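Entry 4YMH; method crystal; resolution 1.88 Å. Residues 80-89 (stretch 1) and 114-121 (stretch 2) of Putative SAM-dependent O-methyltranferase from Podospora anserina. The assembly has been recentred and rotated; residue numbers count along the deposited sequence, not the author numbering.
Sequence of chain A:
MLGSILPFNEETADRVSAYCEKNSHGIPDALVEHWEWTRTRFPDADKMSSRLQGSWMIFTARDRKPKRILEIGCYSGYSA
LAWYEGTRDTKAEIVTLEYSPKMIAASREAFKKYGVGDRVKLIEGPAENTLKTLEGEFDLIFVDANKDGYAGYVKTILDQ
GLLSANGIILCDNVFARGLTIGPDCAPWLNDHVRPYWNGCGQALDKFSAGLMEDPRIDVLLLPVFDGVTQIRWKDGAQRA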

# COMPACT_ATOMS: atom_id res chain seq x y z
N ALA A 80 5.94 -7.82 -15.67
CA ALA A 80 6.61 -6.96 -16.66
C ALA A 80 5.60 -6.26 -17.58
O ALA A 80 5.76 -5.08 -17.89
N LEU A 81 4.58 -6.99 -18.02
CA LEU A 81 3.58 -6.39 -18.89
C LEU A 81 2.69 -5.40 -18.12
O LEU A 81 2.22 -4.41 -18.70
N ALA A 82 2.48 -5.65 -16.83
CA ALA A 82 1.78 -4.66 -16.00
C ALA A 82 2.57 -3.35 -15.94
O ALA A 82 2.01 -2.27 -16.16
N TRP A 83 3.87 -3.44 -15.65
CA TRP A 83 4.72 -2.24 -15.63
C TRP A 83 4.71 -1.53 -16.97
O TRP A 83 4.65 -0.28 -17.06
N TYR A 84 4.80 -2.33 -18.04
CA TYR A 84 4.73 -1.82 -19.40
C TYR A 84 3.45 -1.00 -19.61
O TYR A 84 3.50 0.14 -20.10
N GLU A 85 2.32 -1.56 -19.21
CA GLU A 85 1.05 -0.84 -19.36
C GLU A 85 1.05 0.45 -18.54
O GLU A 85 0.50 1.48 -18.98
N GLY A 86 1.66 0.40 -17.37
CA GLY A 86 1.66 1.56 -16.49
C GLY A 86 2.62 2.66 -16.90
O GLY A 86 2.58 3.75 -16.34
N THR A 87 3.48 2.37 -17.88
CA THR A 87 4.43 3.38 -18.35
C THR A 87 4.36 3.67 -19.85
O THR A 87 5.35 4.11 -20.45
N ARG A 88 3.20 3.47 -20.46
CA ARG A 88 3.02 3.73 -21.88
C ARG A 88 3.30 5.18 -22.26
O ARG A 88 3.82 5.46 -23.34
N ASP A 89 2.95 6.11 -21.38
CA ASP A 89 3.06 7.53 -21.70
C ASP A 89 4.50 8.03 -21.72
O ASP A 89 4.84 8.94 -22.48
N TYR A 114 2.55 -9.56 -27.47
CA TYR A 114 1.97 -8.35 -26.88
C TYR A 114 2.36 -7.11 -27.68
O TYR A 114 1.70 -6.07 -27.61
N GLY A 115 3.45 -7.23 -28.44
CA GLY A 115 3.95 -6.13 -29.25
C GLY A 115 4.65 -5.07 -28.42
O GLY A 115 4.49 -3.88 -28.69
N VAL A 116 5.42 -5.48 -27.42
CA VAL A 116 6.20 -4.52 -26.65
C VAL A 116 7.32 -3.97 -27.53
O VAL A 116 7.72 -4.60 -28.51
N GLY A 117 7.83 -2.79 -27.21
CA GLY A 117 8.90 -2.21 -27.99
C GLY A 117 10.25 -2.72 -27.54
O GLY A 117 10.35 -3.75 -26.87
N ASP A 118 11.29 -1.99 -27.83
CA ASP A 118 12.61 -2.32 -27.37
C ASP A 118 12.74 -2.01 -25.90
O ASP A 118 13.65 -2.45 -25.26
N ARG A 119 11.83 -1.21 -25.37
CA ARG A 119 11.97 -0.78 -23.97
C ARG A 119 11.81 -1.86 -22.89
O ARG A 119 12.13 -1.62 -21.73
N VAL A 120 11.30 -3.04 -23.26
CA VAL A 120 11.27 -4.18 -22.34
C VAL A 120 12.45 -5.10 -22.63
O VAL A 120 12.59 -5.58 -23.73
N LYS A 121 13.29 -5.32 -21.64
CA LYS A 121 14.55 -6.01 -21.83
C LYS A 121 14.65 -7.17 -20.85
O LYS A 121 14.73 -6.95 -19.65

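Three direct hydrogen bonds tie Tyr84, Glu85 and Thr87 to the second stretch. Tyr114, with chi1 at -147° between wells, donates from OH to Glu85 OE2 at 2.6 Å. The Glu85 CA-to-CB bond points sideways, but its m, m rotamer brings the carboxylate to the edge of the Tyr114 ring. The same carboxylate is held from its own side by Arg88, whose NE lies 2.6 Å from Glu85 OE1 in a salt bridge and whose NH2 donates to Glu85 OE2 at 3.0 Å, so OE2 accepts from both residues.

Arg119 makes the other two bonds. Its CA-to-CB bond points toward the helix, and after a p chi1 the chain extends through t, t, carrying the guanidinium to Tyr84 O and the Thr87 side chain. Arg119 NH2 donates to Tyr84 O at 2.9 Å and Arg119 NH1 to Thr87 OG1 at 2.8 Å. Thr87, in the p rotamer, in turn donates from OG1 to Trp83 O at 2.8 Å, so its hydroxyl links the arginine to the helix backbone.

Tyr84 (chi1 t) forms the centre of the packing. One face of its ring is covered by Arg119, with NH2 3.2 Å from Tyr84 CD1; the opposite face receives Val116 (m), whose CG1 sits 3.9 Å from the centroid of the Tyr84 ring, almost on its normal, in a CH-pi contact. Val120 (t) adds an apolar contact, its CG2 3.6 Å from Tyr84 CD1. Leu81 (m, t) places CD2 over a face of Tyr114, 3.6 Å from Tyr114 CG, and also 3.7 Å from Val116 CG1, joining the two residues into one apolar patch.

Water extends the contact at the Tyr84 hydroxyl: water 2 lies 2.7 Å from Tyr84 OH and accepts a weak bond from Gly117 N, also at 2.7 Å.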

# COMPACT_ATOMS: atom_id res chain seq x y z
CB ALA A 80 7.61 -7.78 -17.50
CB LEU A 81 2.72 -7.46 -19.57
CG LEU A 81 3.48 -8.30 -20.61
CD1 LEU A 81 2.66 -9.52 -21.06
CD2 LEU A 81 3.87 -7.45 -21.81
CB ALA A 82 1.54 -5.20 -14.59
CB TRP A 83 6.17 -2.61 -15.25
CG TRP A 83 6.34 -3.30 -13.91
CD1 TRP A 83 7.00 -4.47 -13.67
CD2 TRP A 83 5.85 -2.84 -12.64
NE1 TRP A 83 6.94 -4.78 -12.33
CE2 TRP A 83 6.25 -3.80 -11.68
CE3 TRP A 83 5.12 -1.72 -12.22
CZ2 TRP A 83 5.93 -3.66 -10.32
CZ3 TRP A 83 4.81 -1.60 -10.88
CH2 TRP A 83 5.22 -2.56 -9.94
CB TYR A 84 4.81 -3.00 -20.40
CG TYR A 84 4.71 -2.61 -21.86
CD1 TYR A 84 5.82 -2.16 -22.57
CD2 TYR A 84 3.50 -2.68 -22.54
CE1 TYR A 84 5.73 -1.79 -23.90
CE2 TYR A 84 3.39 -2.31 -23.88
CZ TYR A 84 4.51 -1.87 -24.55
OH TYR A 84 4.42 -1.51 -25.88
CB GLU A 85 -0.13 -1.72 -18.93
CG GLU A 85 -0.51 -2.85 -19.90
CD GLU A 85 -1.17 -2.35 -21.19
OE1 GLU A 85 -1.43 -1.13 -21.32
OE2 GLU A 85 -1.44 -3.20 -22.07
CB THR A 87 5.86 2.95 -18.00
OG1 THR A 87 6.11 1.64 -18.55
CG2 THR A 87 6.07 2.93 -16.49
CB ARG A 88 1.61 3.36 -22.33
CG ARG A 88 1.39 1.89 -22.57
CD ARG A 88 -0.00 1.63 -23.11
NE ARG A 88 -0.23 0.19 -23.26
CZ ARG A 88 0.04 -0.49 -24.37
NH1 ARG A 88 0.54 0.12 -25.43
NH2 ARG A 88 -0.20 -1.80 -24.41
CB ASP A 89 2.23 8.37 -20.72
CG ASP A 89 0.75 8.37 -21.06
OD1 ASP A 89 0.39 7.95 -22.18
OD2 ASP A 89 -0.06 8.80 -20.21
CB TYR A 114 2.44 -8.19 -25.44
CG TYR A 114 1.44 -7.56 -24.51
CD1 TYR A 114 1.41 -6.18 -24.32
CD2 TYR A 114 0.53 -8.34 -23.81
CE1 TYR A 114 0.49 -5.60 -23.46
CE2 TYR A 114 -0.39 -7.77 -22.94
CZ TYR A 114 -0.40 -6.40 -22.77
OH TYR A 114 -1.31 -5.84 -21.90
CB VAL A 116 6.78 -5.13 -25.36
CG1 VAL A 116 5.67 -5.74 -24.53
CG2 VAL A 116 7.83 -6.18 -25.69
CB ASP A 118 13.65 -1.47 -28.11
CG ASP A 118 14.04 -2.05 -29.45
OD1 ASP A 118 15.22 -1.98 -29.79
OD2 ASP A 118 13.18 -2.60 -30.16
CB ARG A 119 10.99 0.36 -23.67
CG ARG A 119 9.50 0.04 -23.66
CD ARG A 119 8.71 1.37 -23.52
NE ARG A 119 7.26 1.21 -23.40
CZ ARG A 119 6.60 1.14 -22.25
NH1 ARG A 119 7.25 1.22 -21.10
NH2 ARG A 119 5.28 1.00 -22.24
CB VAL A 120 9.97 -4.98 -22.44
CG1 VAL A 120 10.03 -6.20 -21.55
CG2 VAL A 120 8.78 -4.09 -22.09
CB LYS A 121 15.72 -5.04 -21.65
CG LYS A 121 17.09 -5.61 -21.96
CD LYS A 121 18.16 -4.57 -21.71
CE LYS A 121 19.55 -5.07 -22.09
NZ LYS A 121 20.59 -4.03 -21.87
O HOH W 1 1.66 -3.12 -27.09
O HOH W 2 6.69 -0.41 -26.74